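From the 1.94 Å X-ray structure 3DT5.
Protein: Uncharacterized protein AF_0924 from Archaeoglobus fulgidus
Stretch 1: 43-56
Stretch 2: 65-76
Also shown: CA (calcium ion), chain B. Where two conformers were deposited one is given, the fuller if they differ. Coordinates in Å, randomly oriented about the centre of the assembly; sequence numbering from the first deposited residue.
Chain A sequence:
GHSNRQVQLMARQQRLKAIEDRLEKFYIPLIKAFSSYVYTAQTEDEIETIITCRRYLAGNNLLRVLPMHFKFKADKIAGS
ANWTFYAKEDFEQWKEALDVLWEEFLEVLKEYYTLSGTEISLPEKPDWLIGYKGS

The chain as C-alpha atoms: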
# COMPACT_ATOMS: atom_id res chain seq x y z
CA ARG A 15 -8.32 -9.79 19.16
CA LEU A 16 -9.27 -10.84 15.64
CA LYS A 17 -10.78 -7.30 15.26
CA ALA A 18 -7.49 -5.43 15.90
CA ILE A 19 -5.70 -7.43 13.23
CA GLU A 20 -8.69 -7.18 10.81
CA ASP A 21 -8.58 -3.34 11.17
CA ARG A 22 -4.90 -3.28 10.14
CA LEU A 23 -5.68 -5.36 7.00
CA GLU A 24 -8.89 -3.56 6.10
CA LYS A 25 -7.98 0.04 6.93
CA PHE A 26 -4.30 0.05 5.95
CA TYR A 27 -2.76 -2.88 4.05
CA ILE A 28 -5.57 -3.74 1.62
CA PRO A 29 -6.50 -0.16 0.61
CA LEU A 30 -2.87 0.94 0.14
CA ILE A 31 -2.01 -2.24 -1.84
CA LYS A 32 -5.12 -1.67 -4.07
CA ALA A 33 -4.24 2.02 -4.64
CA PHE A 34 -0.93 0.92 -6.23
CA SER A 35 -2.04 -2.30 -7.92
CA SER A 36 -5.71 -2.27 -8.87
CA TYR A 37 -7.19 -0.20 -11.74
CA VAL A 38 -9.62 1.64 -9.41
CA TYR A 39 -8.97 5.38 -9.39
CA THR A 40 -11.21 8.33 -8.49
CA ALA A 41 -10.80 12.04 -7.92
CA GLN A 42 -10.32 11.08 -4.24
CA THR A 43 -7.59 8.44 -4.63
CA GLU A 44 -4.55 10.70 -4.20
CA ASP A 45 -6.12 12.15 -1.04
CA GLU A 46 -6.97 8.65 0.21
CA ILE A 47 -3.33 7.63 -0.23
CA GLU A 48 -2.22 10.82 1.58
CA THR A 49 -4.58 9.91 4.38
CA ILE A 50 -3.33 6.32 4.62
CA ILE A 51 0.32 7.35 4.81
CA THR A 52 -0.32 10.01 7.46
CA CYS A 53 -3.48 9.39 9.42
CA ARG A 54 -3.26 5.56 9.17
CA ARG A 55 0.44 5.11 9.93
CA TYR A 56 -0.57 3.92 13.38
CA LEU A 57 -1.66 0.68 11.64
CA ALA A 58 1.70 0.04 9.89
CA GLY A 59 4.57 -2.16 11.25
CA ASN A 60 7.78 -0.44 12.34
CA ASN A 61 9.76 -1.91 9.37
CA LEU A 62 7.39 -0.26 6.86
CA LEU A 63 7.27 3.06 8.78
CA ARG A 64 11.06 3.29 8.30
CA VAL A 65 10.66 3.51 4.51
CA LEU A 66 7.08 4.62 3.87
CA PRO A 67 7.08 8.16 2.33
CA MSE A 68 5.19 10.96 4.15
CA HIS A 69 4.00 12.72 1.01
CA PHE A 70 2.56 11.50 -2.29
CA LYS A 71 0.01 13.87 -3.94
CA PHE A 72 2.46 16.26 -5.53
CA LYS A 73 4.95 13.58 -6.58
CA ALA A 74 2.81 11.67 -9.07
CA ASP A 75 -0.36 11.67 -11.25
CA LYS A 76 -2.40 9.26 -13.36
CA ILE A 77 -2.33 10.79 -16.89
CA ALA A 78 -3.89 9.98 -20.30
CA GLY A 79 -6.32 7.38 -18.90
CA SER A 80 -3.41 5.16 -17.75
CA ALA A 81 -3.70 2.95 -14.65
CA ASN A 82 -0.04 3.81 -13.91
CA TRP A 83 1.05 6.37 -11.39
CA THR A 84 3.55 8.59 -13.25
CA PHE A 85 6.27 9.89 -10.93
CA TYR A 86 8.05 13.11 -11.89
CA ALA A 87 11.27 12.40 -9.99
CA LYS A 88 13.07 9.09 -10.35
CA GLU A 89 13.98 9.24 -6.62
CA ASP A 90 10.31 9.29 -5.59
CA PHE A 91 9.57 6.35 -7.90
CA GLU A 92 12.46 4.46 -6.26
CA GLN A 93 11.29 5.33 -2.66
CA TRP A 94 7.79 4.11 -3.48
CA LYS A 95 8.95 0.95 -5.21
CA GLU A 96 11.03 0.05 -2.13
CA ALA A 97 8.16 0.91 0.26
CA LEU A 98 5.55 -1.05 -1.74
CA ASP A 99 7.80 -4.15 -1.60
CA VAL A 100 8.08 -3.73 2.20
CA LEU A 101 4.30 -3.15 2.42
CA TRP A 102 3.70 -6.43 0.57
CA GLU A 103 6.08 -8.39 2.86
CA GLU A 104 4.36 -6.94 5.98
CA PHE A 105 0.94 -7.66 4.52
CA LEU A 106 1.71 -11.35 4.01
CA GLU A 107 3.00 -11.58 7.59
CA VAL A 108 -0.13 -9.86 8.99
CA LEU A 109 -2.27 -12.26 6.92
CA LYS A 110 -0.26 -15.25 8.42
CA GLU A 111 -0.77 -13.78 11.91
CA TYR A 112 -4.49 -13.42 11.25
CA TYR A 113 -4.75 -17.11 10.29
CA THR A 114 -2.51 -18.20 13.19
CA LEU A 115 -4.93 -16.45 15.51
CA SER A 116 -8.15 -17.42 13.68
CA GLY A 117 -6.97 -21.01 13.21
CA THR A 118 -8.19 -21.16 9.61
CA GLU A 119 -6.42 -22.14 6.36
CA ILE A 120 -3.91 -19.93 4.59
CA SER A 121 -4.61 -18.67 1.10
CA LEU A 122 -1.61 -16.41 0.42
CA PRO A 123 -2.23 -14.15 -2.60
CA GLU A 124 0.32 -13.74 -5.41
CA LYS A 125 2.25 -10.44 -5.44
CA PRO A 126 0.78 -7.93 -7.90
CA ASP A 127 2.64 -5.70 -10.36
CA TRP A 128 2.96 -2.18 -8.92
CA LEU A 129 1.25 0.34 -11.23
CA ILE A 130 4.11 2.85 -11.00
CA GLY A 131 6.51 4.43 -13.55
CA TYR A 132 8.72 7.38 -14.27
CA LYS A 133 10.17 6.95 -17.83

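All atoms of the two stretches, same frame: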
# COMPACT_ATOMS: atom_id res chain seq x y z
N THR A 43 -8.65 9.41 -4.88
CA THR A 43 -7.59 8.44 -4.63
C THR A 43 -6.28 9.05 -4.12
O THR A 43 -5.71 8.52 -3.19
CB THR A 43 -7.31 7.56 -5.85
OG1 THR A 43 -8.56 6.96 -6.23
CG2 THR A 43 -6.30 6.40 -5.50
N GLU A 44 -5.80 10.13 -4.72
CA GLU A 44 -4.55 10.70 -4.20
C GLU A 44 -4.73 11.12 -2.75
O GLU A 44 -3.82 10.93 -1.92
CB GLU A 44 -4.13 11.92 -5.05
CG GLU A 44 -3.74 11.58 -6.50
CD GLU A 44 -2.82 12.65 -7.12
OE1 GLU A 44 -2.40 13.60 -6.42
OE2 GLU A 44 -2.51 12.55 -8.33
N ASP A 45 -5.89 11.72 -2.42
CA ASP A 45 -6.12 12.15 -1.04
C ASP A 45 -6.27 10.96 -0.10
O ASP A 45 -5.80 11.00 1.08
CB ASP A 45 -7.33 13.07 -0.92
CG ASP A 45 -7.10 14.44 -1.55
OD1 ASP A 45 -5.99 15.01 -1.44
OD2 ASP A 45 -8.06 14.94 -2.17
N GLU A 46 -6.90 9.89 -0.58
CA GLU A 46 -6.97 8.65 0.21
C GLU A 46 -5.60 8.04 0.51
O GLU A 46 -5.35 7.60 1.62
CB GLU A 46 -7.88 7.59 -0.44
CG GLU A 46 -9.35 8.00 -0.51
CD GLU A 46 -10.13 7.14 -1.51
OE1 GLU A 46 -9.52 6.23 -2.13
OE2 GLU A 46 -11.33 7.39 -1.69
N ILE A 47 -4.69 8.04 -0.47
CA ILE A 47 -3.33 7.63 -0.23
C ILE A 47 -2.66 8.58 0.79
O ILE A 47 -2.00 8.11 1.72
CB ILE A 47 -2.49 7.58 -1.56
CG1 ILE A 47 -3.06 6.49 -2.50
CG2 ILE A 47 -0.97 7.31 -1.28
CD1 ILE A 47 -2.50 6.59 -3.87
N GLU A 48 -2.80 9.89 0.60
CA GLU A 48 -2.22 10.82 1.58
C GLU A 48 -2.68 10.52 2.98
O GLU A 48 -1.89 10.53 3.94
CB GLU A 48 -2.62 12.28 1.27
CG GLU A 48 -1.84 12.87 0.19
CD GLU A 48 -0.45 13.23 0.65
OE1 GLU A 48 -0.28 13.75 1.78
OE2 GLU A 48 0.47 12.99 -0.13
N THR A 49 -3.99 10.27 3.11
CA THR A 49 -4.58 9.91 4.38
C THR A 49 -4.04 8.63 4.96
O THR A 49 -3.68 8.58 6.16
CB THR A 49 -6.11 9.79 4.24
OG1 THR A 49 -6.59 11.09 3.93
CG2 THR A 49 -6.77 9.33 5.59
N ILE A 50 -3.93 7.59 4.12
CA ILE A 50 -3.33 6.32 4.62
C ILE A 50 -1.91 6.50 5.17
O ILE A 50 -1.56 5.94 6.21
CB ILE A 50 -3.38 5.20 3.53
CG1 ILE A 50 -4.83 4.80 3.29
CG2 ILE A 50 -2.54 3.98 3.94
CD1 ILE A 50 -5.02 3.98 1.97
N ILE A 51 -1.09 7.28 4.47
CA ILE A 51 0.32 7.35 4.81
C ILE A 51 0.59 8.42 5.86
O ILE A 51 1.74 8.60 6.28
CB ILE A 51 1.23 7.47 3.56
CG1 ILE A 51 1.12 8.91 2.96
CG2 ILE A 51 0.91 6.26 2.59
CD1 ILE A 51 1.89 9.17 1.61
N THR A 52 -0.47 9.07 6.34
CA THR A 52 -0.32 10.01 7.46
C THR A 52 -1.18 9.52 8.61
O THR A 52 -0.68 8.94 9.58
CB THR A 52 -0.66 11.47 7.05
OG1 THR A 52 -1.95 11.52 6.41
CG2 THR A 52 0.39 12.01 6.07
N CYS A 53 -2.46 9.71 8.43
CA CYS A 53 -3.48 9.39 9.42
C CYS A 53 -3.57 7.89 9.78
O CYS A 53 -4.06 7.55 10.85
CB CYS A 53 -4.81 9.85 8.86
SG CYS A 53 -6.19 9.35 9.81
N ARG A 54 -3.17 7.01 8.87
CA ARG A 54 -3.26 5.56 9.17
C ARG A 54 -1.93 4.89 9.40
O ARG A 54 -1.87 3.67 9.53
CB ARG A 54 -4.09 4.81 8.13
CG ARG A 54 -5.45 5.47 7.98
CD ARG A 54 -6.43 4.61 7.27
NE ARG A 54 -7.62 5.36 6.88
CZ ARG A 54 -8.54 4.91 6.01
NH1 ARG A 54 -8.43 3.68 5.46
NH2 ARG A 54 -9.58 5.69 5.71
N ARG A 55 -0.86 5.69 9.55
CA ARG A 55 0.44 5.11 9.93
C ARG A 55 0.41 4.32 11.22
O ARG A 55 1.19 3.40 11.40
CB ARG A 55 1.50 6.22 10.06
CG ARG A 55 1.96 6.74 8.73
CD ARG A 55 2.99 7.82 8.93
NE ARG A 55 4.36 7.33 8.79
CZ ARG A 55 5.03 7.23 7.63
NH1 ARG A 55 4.46 7.57 6.47
NH2 ARG A 55 6.30 6.79 7.66
N TYR A 56 -0.51 4.66 12.13
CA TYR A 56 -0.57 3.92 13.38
C TYR A 56 -0.93 2.44 13.15
O TYR A 56 -0.84 1.64 14.08
CB TYR A 56 -1.53 4.56 14.37
CG TYR A 56 -2.99 4.39 14.01
CD1 TYR A 56 -3.76 3.40 14.62
CD2 TYR A 56 -3.60 5.23 13.07
CE1 TYR A 56 -5.11 3.20 14.27
CE2 TYR A 56 -4.93 5.05 12.72
CZ TYR A 56 -5.67 4.04 13.35
OH TYR A 56 -6.99 3.86 13.00
N VAL A 65 10.45 3.22 5.94
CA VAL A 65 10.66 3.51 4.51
C VAL A 65 9.45 4.14 3.86
O VAL A 65 9.55 4.63 2.74
CB VAL A 65 11.11 2.23 3.68
CG1 VAL A 65 12.47 1.68 4.20
CG2 VAL A 65 10.05 1.14 3.74
N LEU A 66 8.30 4.15 4.53
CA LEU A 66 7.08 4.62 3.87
C LEU A 66 7.14 6.16 3.73
O LEU A 66 7.32 6.85 4.75
CB LEU A 66 5.84 4.23 4.70
CG LEU A 66 4.45 4.63 4.16
CD1 LEU A 66 4.13 3.82 2.85
CD2 LEU A 66 3.39 4.37 5.27
N PRO A 67 7.03 6.71 2.49
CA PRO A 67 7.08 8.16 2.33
C PRO A 67 5.92 8.86 3.09
O PRO A 67 4.87 8.25 3.35
CB PRO A 67 6.87 8.37 0.80
CG PRO A 67 7.39 7.04 0.18
CD PRO A 67 6.88 6.03 1.19
N MSE A 68 6.15 10.12 3.43
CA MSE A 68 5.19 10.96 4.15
C MSE A 68 4.24 11.70 3.22
O MSE A 68 3.18 12.16 3.63
CB MSE A 68 5.95 12.06 4.90
CG MSE A 68 5.34 12.40 6.21
SE MSE A 68 5.81 10.92 7.38
CE MSE A 68 7.47 10.28 6.53
N HIS A 69 4.67 11.86 1.98
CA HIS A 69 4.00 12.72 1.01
C HIS A 69 3.84 11.97 -0.29
O HIS A 69 4.68 11.16 -0.64
CB HIS A 69 4.83 13.98 0.74
CG HIS A 69 5.02 14.85 1.93
ND1 HIS A 69 4.00 15.57 2.51
CD2 HIS A 69 6.13 15.13 2.67
CE1 HIS A 69 4.46 16.24 3.55
NE2 HIS A 69 5.75 15.99 3.68
N PHE A 70 2.78 12.24 -1.04
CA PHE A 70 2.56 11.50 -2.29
C PHE A 70 1.91 12.37 -3.39
O PHE A 70 2.34 12.31 -4.54
CB PHE A 70 1.67 10.27 -2.06
CG PHE A 70 1.26 9.59 -3.36
CD1 PHE A 70 2.20 8.85 -4.09
CD2 PHE A 70 -0.03 9.74 -3.87
CE1 PHE A 70 1.83 8.25 -5.31
CE2 PHE A 70 -0.40 9.14 -5.09
CZ PHE A 70 0.55 8.40 -5.79
N LYS A 71 0.88 13.12 -3.01
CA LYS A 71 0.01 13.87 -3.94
C LYS A 71 0.78 14.63 -5.01
O LYS A 71 0.40 14.61 -6.18
CB LYS A 71 -0.73 14.97 -3.18
CG LYS A 71 -2.01 14.58 -2.56
CD LYS A 71 -2.67 15.81 -1.88
CE LYS A 71 -3.16 16.84 -2.89
NZ LYS A 71 -4.67 16.93 -2.96
N PHE A 72 1.78 15.40 -4.59
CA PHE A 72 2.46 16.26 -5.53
C PHE A 72 3.68 15.61 -6.18
O PHE A 72 4.46 16.28 -6.84
CB PHE A 72 2.75 17.61 -4.86
CG PHE A 72 1.50 18.32 -4.41
CD1 PHE A 72 0.54 18.73 -5.34
CD2 PHE A 72 1.25 18.54 -3.05
CE1 PHE A 72 -0.65 19.38 -4.94
CE2 PHE A 72 0.06 19.19 -2.62
CZ PHE A 72 -0.89 19.62 -3.56
N LYS A 73 3.82 14.30 -6.02
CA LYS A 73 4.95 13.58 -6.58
C LYS A 73 4.56 12.76 -7.79
O LYS A 73 5.43 12.28 -8.52
CB LYS A 73 5.59 12.59 -5.56
CG LYS A 73 5.90 13.14 -4.16
CD LYS A 73 6.87 14.21 -4.18
CE LYS A 73 7.79 14.04 -2.98
NZ LYS A 73 7.53 15.08 -2.01
N ALA A 74 3.26 12.59 -8.02
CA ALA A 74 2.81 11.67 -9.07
C ALA A 74 1.38 12.01 -9.50
O ALA A 74 0.69 12.73 -8.81
CB ALA A 74 2.88 10.22 -8.56
N ASP A 75 0.97 11.50 -10.67
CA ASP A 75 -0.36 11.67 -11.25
C ASP A 75 -0.66 10.46 -12.09
O ASP A 75 0.26 9.86 -12.64
CB ASP A 75 -0.44 12.89 -12.22
CG ASP A 75 -0.45 14.21 -11.50
OD1 ASP A 75 -1.24 14.37 -10.54
OD2 ASP A 75 0.26 15.14 -11.95
N LYS A 76 -1.95 10.15 -12.27
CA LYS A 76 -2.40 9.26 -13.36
C LYS A 76 -2.80 10.18 -14.56
O LYS A 76 -3.61 11.09 -14.40
CB LYS A 76 -3.60 8.39 -12.94
CG LYS A 76 -3.20 7.39 -11.86
CD LYS A 76 -4.04 6.14 -11.90
CE LYS A 76 -3.72 5.18 -10.69
NZ LYS A 76 -4.34 3.82 -10.93
CA CA B . -0.80 14.38 -8.19
O HOH W 1 -3.74 11.79 -10.46
O HOH W 2 1.87 15.96 -0.07

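What anchors the start of the helix to the second stretch? A calcium ion does. Glu44, its CA-to-CB bond pointing toward the partner, binds the ion with both carboxylate oxygens, OE1 and OE2 each lying 2.5 Å from the calcium ion. The second stretch supplies Lys71 O at 2.4 Å, Ala74 O at 2.3 Å and Asp75 OD1 at 2.4 Å from the same calcium ion. The metal explains why oxygens crowd together here, as with Glu44 OE2 and Asp75 OD1 at 3.1 Å: its positive charge offsets their repulsion. A water also links the stretches, donating to Glu44 OE2 and accepting from Lys76 N.

How do Asp45, Ile47 and Glu48 continue the contact? Asp45 starts away from the partner, but its end comes nearer, and OD1 meets Lys71 NZ in a 2.8 Å salt bridge. Ile47, buried, points toward the second stretch, and its CD1 packs 3.5 Å from Phe70 CE2. One turn on from Glu44, Glu48 bends through two m rotamers so that OE2 accepts from two successive backbone amides, Phe70 N at 2.6 Å and Lys71 N at 2.9 Å.

Where does the apolar part of the contact continue? Ile51, also buried, points toward the second stretch and reaches Phe70 CB with CD1 at 3.8 Å and Leu66 CD1 with CG2 at 4.0 Å. Like Ile47, this branched side chain fills space beside buried apolar partners without needing polar ones.

What closes the contact beyond the helix? Arg55 extends its guanidinium to backbone carbonyls: NH2 donates to Leu66 O at 3.1 Å and NH1 to Pro67 O at 3.2 Å. NH1 also donates to Ile51 O at 2.9 Å, tying the arginine back to its own stretch. Leu66 CD2 lies over one guanidinium face and the selenomethionine SE of Met68 over the opposite face, leaving the edge free for hydrogen bonding.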